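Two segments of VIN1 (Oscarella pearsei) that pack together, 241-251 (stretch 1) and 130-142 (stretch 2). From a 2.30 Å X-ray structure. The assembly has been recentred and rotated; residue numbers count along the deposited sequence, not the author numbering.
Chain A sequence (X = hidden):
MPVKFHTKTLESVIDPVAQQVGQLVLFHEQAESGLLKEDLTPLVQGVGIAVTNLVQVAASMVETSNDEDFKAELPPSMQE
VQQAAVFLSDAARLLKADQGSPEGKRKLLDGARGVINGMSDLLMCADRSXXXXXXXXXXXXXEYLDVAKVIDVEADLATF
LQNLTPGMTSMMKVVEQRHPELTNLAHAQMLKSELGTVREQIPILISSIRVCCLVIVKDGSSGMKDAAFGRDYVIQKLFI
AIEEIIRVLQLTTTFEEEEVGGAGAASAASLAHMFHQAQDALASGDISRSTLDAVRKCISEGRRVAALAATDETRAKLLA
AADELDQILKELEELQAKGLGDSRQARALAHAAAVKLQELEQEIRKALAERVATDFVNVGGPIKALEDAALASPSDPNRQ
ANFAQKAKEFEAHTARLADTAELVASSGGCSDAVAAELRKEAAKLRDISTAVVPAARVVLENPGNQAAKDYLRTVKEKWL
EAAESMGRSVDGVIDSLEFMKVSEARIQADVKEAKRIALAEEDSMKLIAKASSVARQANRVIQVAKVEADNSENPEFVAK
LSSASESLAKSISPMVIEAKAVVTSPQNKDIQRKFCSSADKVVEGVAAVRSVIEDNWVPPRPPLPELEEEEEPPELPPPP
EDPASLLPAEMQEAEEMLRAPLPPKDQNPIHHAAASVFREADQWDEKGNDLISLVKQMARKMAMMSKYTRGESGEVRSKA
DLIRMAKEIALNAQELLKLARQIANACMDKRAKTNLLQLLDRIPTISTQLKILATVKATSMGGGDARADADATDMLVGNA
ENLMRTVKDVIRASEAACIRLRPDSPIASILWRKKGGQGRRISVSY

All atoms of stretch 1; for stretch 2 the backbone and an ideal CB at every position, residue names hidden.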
# COMPACT_ATOMS: atom_id res chain seq x y z
N ALA A 241 -7.89 18.24 -4.40
CA ALA A 241 -8.66 17.00 -4.50
C ALA A 241 -9.39 16.90 -5.83
O ALA A 241 -9.40 15.84 -6.47
CB ALA A 241 -9.65 16.90 -3.34
N ILE A 242 -10.01 18.00 -6.28
CA ILE A 242 -10.73 17.96 -7.55
C ILE A 242 -9.76 17.80 -8.71
O ILE A 242 -10.07 17.12 -9.70
CB ILE A 242 -11.61 19.22 -7.69
CG1 ILE A 242 -12.70 19.22 -6.63
CG2 ILE A 242 -12.24 19.28 -9.08
CD1 ILE A 242 -13.65 20.41 -6.72
N GLU A 243 -8.58 18.42 -8.62
CA GLU A 243 -7.54 18.20 -9.62
C GLU A 243 -7.20 16.72 -9.74
O GLU A 243 -7.11 16.18 -10.85
CB GLU A 243 -6.29 19.00 -9.28
CG GLU A 243 -6.31 20.44 -9.74
CD GLU A 243 -6.20 20.57 -11.25
OE1 GLU A 243 -5.30 19.95 -11.84
OE2 GLU A 243 -7.04 21.29 -11.84
N GLU A 244 -7.02 16.05 -8.60
CA GLU A 244 -6.67 14.63 -8.63
C GLU A 244 -7.82 13.80 -9.18
O GLU A 244 -7.58 12.84 -9.93
CB GLU A 244 -6.27 14.16 -7.23
CG GLU A 244 -5.69 12.75 -7.19
CD GLU A 244 -4.32 12.65 -7.84
OE1 GLU A 244 -3.73 13.70 -8.17
OE2 GLU A 244 -3.82 11.52 -8.02
N ILE A 245 -9.06 14.14 -8.83
CA ILE A 245 -10.21 13.46 -9.42
C ILE A 245 -10.17 13.58 -10.94
O ILE A 245 -10.40 12.61 -11.66
CB ILE A 245 -11.52 14.01 -8.84
CG1 ILE A 245 -11.83 13.37 -7.49
CG2 ILE A 245 -12.68 13.76 -9.80
CD1 ILE A 245 -13.08 13.90 -6.84
N ILE A 246 -9.86 14.78 -11.44
CA ILE A 246 -9.80 14.98 -12.88
C ILE A 246 -8.68 14.15 -13.49
O ILE A 246 -8.83 13.59 -14.59
CB ILE A 246 -9.63 16.48 -13.21
CG1 ILE A 246 -10.88 17.25 -12.78
CG2 ILE A 246 -9.37 16.69 -14.69
CD1 ILE A 246 -10.76 18.75 -12.93
N ARG A 247 -7.54 14.04 -12.80
CA ARG A 247 -6.42 13.29 -13.34
C ARG A 247 -6.73 11.80 -13.40
O ARG A 247 -6.46 11.14 -14.41
CB ARG A 247 -5.16 13.54 -12.50
CG ARG A 247 -3.89 13.00 -13.13
CD ARG A 247 -2.72 13.07 -12.17
NE ARG A 247 -2.88 12.15 -11.05
CZ ARG A 247 -2.50 10.87 -11.07
NH1 ARG A 247 -1.93 10.36 -12.15
NH2 ARG A 247 -2.69 10.11 -10.00
N VAL A 248 -7.29 11.25 -12.32
CA VAL A 248 -7.61 9.82 -12.29
C VAL A 248 -8.74 9.50 -13.26
O VAL A 248 -8.76 8.42 -13.86
CB VAL A 248 -7.95 9.39 -10.85
CG1 VAL A 248 -8.28 7.91 -10.79
CG2 VAL A 248 -6.79 9.72 -9.92
N LEU A 249 -9.69 10.43 -13.43
CA LEU A 249 -10.76 10.23 -14.39
C LEU A 249 -10.23 10.01 -15.80
O LEU A 249 -10.84 9.27 -16.58
CB LEU A 249 -11.71 11.43 -14.37
CG LEU A 249 -12.91 11.38 -13.42
CD1 LEU A 249 -13.63 12.72 -13.38
CD2 LEU A 249 -13.87 10.28 -13.85
N GLN A 250 -9.10 10.62 -16.14
CA GLN A 250 -8.56 10.58 -17.48
C GLN A 250 -7.51 9.50 -17.68
O GLN A 250 -6.96 9.38 -18.78
CB GLN A 250 -7.97 11.95 -17.85
CG GLN A 250 -9.00 13.07 -17.91
CD GLN A 250 -8.38 14.43 -18.16
OE1 GLN A 250 -7.26 14.70 -17.73
NE2 GLN A 250 -9.11 15.29 -18.86
N LEU A 251 -7.21 8.70 -16.66
CA LEU A 251 -6.27 7.60 -16.81
C LEU A 251 -6.93 6.45 -17.54
O LEU A 251 -8.02 6.00 -17.15
CB LEU A 251 -5.75 7.15 -15.45
CG LEU A 251 -4.71 8.06 -14.79
CD1 LEU A 251 -4.18 7.43 -13.51
CD2 LEU A 251 -3.58 8.37 -15.75
N UNK A 130 -17.66 10.46 -22.40
CA UNK A 130 -18.08 10.46 -21.00
C UNK A 130 -17.06 11.18 -20.12
O UNK A 130 -17.43 12.03 -19.30
CB UNK A 130 -18.28 9.03 -20.51
N UNK A 131 -15.78 10.85 -20.28
CA UNK A 131 -14.75 11.46 -19.44
C UNK A 131 -14.70 12.97 -19.68
O UNK A 131 -14.50 13.75 -18.74
CB UNK A 131 -13.38 10.83 -19.72
N UNK A 132 -14.88 13.40 -20.93
CA UNK A 132 -14.92 14.83 -21.21
C UNK A 132 -16.08 15.51 -20.47
O UNK A 132 -15.92 16.61 -19.93
CB UNK A 132 -15.04 15.07 -22.72
N UNK A 133 -17.24 14.86 -20.44
CA UNK A 133 -18.37 15.42 -19.70
C UNK A 133 -18.05 15.54 -18.21
O UNK A 133 -18.22 16.61 -17.60
CB UNK A 133 -19.62 14.56 -19.90
N UNK A 134 -17.58 14.44 -17.60
CA UNK A 134 -17.27 14.46 -16.17
C UNK A 134 -16.25 15.54 -15.84
O UNK A 134 -16.46 16.36 -14.93
CB UNK A 134 -16.75 13.09 -15.72
N UNK A 135 -15.14 15.57 -16.58
CA UNK A 135 -14.11 16.58 -16.37
C UNK A 135 -14.68 17.98 -16.55
O UNK A 135 -14.28 18.91 -15.84
CB UNK A 135 -12.94 16.36 -17.33
N UNK A 136 -15.62 18.15 -17.47
CA UNK A 136 -16.29 19.44 -17.62
C UNK A 136 -16.98 19.85 -16.33
O UNK A 136 -16.79 20.98 -15.84
CB UNK A 136 -17.31 19.39 -18.76
N UNK A 137 -17.78 18.95 -15.75
CA UNK A 137 -18.45 19.26 -14.48
C UNK A 137 -17.43 19.63 -13.41
O UNK A 137 -17.54 20.68 -12.75
CB UNK A 137 -19.29 18.07 -14.01
N UNK A 138 -16.42 18.77 -13.22
CA UNK A 138 -15.41 19.01 -12.19
C UNK A 138 -14.72 20.35 -12.39
O UNK A 138 -14.42 21.06 -11.42
CB UNK A 138 -14.37 17.89 -12.19
N UNK A 139 -14.46 20.72 -13.64
CA UNK A 139 -13.85 22.02 -13.92
C UNK A 139 -14.79 23.16 -13.53
O UNK A 139 -14.34 24.16 -12.97
CB UNK A 139 -13.48 22.13 -15.40
N UNK A 140 -16.08 23.02 -13.81
CA UNK A 140 -17.02 24.08 -13.46
C UNK A 140 -17.04 24.31 -11.95
O UNK A 140 -16.87 25.45 -11.48
CB UNK A 140 -18.42 23.74 -13.96
N UNK A 141 -17.23 23.24 -11.17
CA UNK A 141 -17.32 23.42 -9.72
C UNK A 141 -15.98 23.90 -9.16
O UNK A 141 -15.93 24.76 -8.27
CB UNK A 141 -17.74 22.12 -9.04
N UNK A 142 -14.87 23.36 -9.69
CA UNK A 142 -13.55 23.80 -9.24
C UNK A 142 -13.35 25.29 -9.50
O UNK A 142 -12.80 26.00 -8.65
CB UNK A 142 -12.45 22.99 -9.94

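The two helices run antiparallel, at 172° with axes 9.9 Å apart, so stretch 2 meets Gln 250 near its start and Ile 242 near its end. All its backbone angles are helical, which disfavours proline and glycine throughout.

Positions 130, 132 and 133 have nothing of stretch 1 near their CB atoms; polar residues would suit, and they are Glu 130, Arg 132 and Lys 133.

At 131 the CB points toward stretch 1, 4.3 Å from Leu 249 O. A small or medium apolar residue fits the end of that helix. It is Val 131, whose CG1 lies 3.6 Å from Leu 249 O and 3.8 Å from Gln 250 CG.

The CB at 134 points toward stretch 1, 3.9 Å from Leu 249 CD1. Leucine, isoleucine or methionine could cover that leucine. Met 134 does so, its SD 3.7 Å from Leu 249 CD2, though the chain's end leads away.

Position 135 points sideways, its CB 4.5 Å from Ile 246 CG2 and 4.3 Å from Gln 250 NE2. A beta-branched residue or alanine suits this flank. Val 135 brings CG1 to 3.8 Å from Ile 246 CG2 and CG2 to 3.7 Å from Gln 250 NE2.

Positions 136 and 137 are free of stretch 1 and tolerant; they hold Lys 136 and Val 137.

At 138 the CB already sits 3.6 Å from Ile 246 CG1 and 4.0 Å from Ile 242 CG2, so a small residue is the natural choice: alanine, serine or cysteine. Cys 138 is a knob among Ile 242, Ile 245, Ile 246 and Leu 249, its SG 4.0 Å from Ile 245 CG2 and 4.1 Å from Leu 249 CD1.

Position 139 points sideways, but the carboxylate of Glu 243 invites a long cation, arginine or lysine. Arg 139 forms a salt bridge, NH1 to Glu 243 OE2 at 2.5 Å, with a weak hydrogen bond at 130°; Ile 246 CD1 lies over one face of its guanidinium.

Position 140 has no contact, and a small polar residue serves: Ser 140 OG bonds back to Val 137 O at 2.6 Å.

At 141 the CB is sideways, 5.0 Å from Ile 242 CD1, and an aliphatic would do. Val 141 CG1 lies 4.3 Å from Ile 242 CD1.

Position 142 points toward stretch 1, its CB 3.8 Å from Ile 242 CG2, with Glu 243 beyond: an amphipathic chain with a donor fits, glutamine or lysine. Gln 142 NE2 donates to Glu 243 OE2 at 3.0 Å, while its OE1 accepts from Arg 139 NH1 at 3.1 Å.

Stretch 2 130-142: EVRKMVKVCRSVQ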
# COMPACT_ATOMS: atom_id res chain seq x y z
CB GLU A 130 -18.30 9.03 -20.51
CG GLU A 130 -19.23 8.19 -21.38
CD GLU A 130 -20.67 8.66 -21.34
OE1 GLU A 130 -21.04 9.39 -20.39
OE2 GLU A 130 -21.44 8.30 -22.25
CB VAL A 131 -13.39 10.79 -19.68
CG1 VAL A 131 -12.29 11.53 -18.94
CG2 VAL A 131 -13.43 9.34 -19.24
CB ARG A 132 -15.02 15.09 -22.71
CG ARG A 132 -13.72 14.93 -23.47
CD ARG A 132 -13.79 15.59 -24.84
NE ARG A 132 -14.93 15.12 -25.61
CZ ARG A 132 -14.88 14.15 -26.52
NH1 ARG A 132 -13.73 13.54 -26.77
NH2 ARG A 132 -15.97 13.79 -27.18
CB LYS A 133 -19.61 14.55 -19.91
CG LYS A 133 -20.82 14.99 -19.10
CD LYS A 133 -21.76 13.82 -18.85
CE LYS A 133 -21.10 12.75 -18.00
NZ LYS A 133 -20.68 13.27 -16.67
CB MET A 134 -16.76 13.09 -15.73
CG MET A 134 -17.61 11.92 -16.20
SD MET A 134 -17.21 10.37 -15.38
CE MET A 134 -18.55 9.33 -15.96
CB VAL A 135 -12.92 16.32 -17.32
CG1 VAL A 135 -11.94 17.49 -17.31
CG2 VAL A 135 -12.20 15.04 -16.93
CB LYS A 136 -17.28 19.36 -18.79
CG LYS A 136 -18.21 20.55 -18.94
CD LYS A 136 -19.14 20.32 -20.13
CE LYS A 136 -20.25 21.36 -20.20
NZ LYS A 136 -21.22 21.04 -21.30
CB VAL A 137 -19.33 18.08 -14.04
CG1 VAL A 137 -19.80 18.28 -12.60
CG2 VAL A 137 -20.53 17.93 -14.97
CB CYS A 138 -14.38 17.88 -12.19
SG CYS A 138 -15.05 16.24 -11.86
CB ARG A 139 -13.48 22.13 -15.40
CG ARG A 139 -12.28 21.30 -15.83
CD ARG A 139 -11.02 21.67 -15.05
NE ARG A 139 -9.82 21.19 -15.72
CZ ARG A 139 -8.61 21.17 -15.17
NH1 ARG A 139 -8.44 21.59 -13.93
NH2 ARG A 139 -7.57 20.72 -15.86
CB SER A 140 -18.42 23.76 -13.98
OG SER A 140 -19.02 22.71 -13.25
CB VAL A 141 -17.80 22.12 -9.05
CG1 VAL A 141 -16.96 20.94 -9.49
CG2 VAL A 141 -17.77 22.26 -7.54
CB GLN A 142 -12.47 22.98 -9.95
CG GLN A 142 -11.07 23.31 -9.51
CD GLN A 142 -10.03 22.64 -10.38
OE1 GLN A 142 -10.19 22.52 -11.59
NE2 GLN A 142 -8.95 22.19 -9.76
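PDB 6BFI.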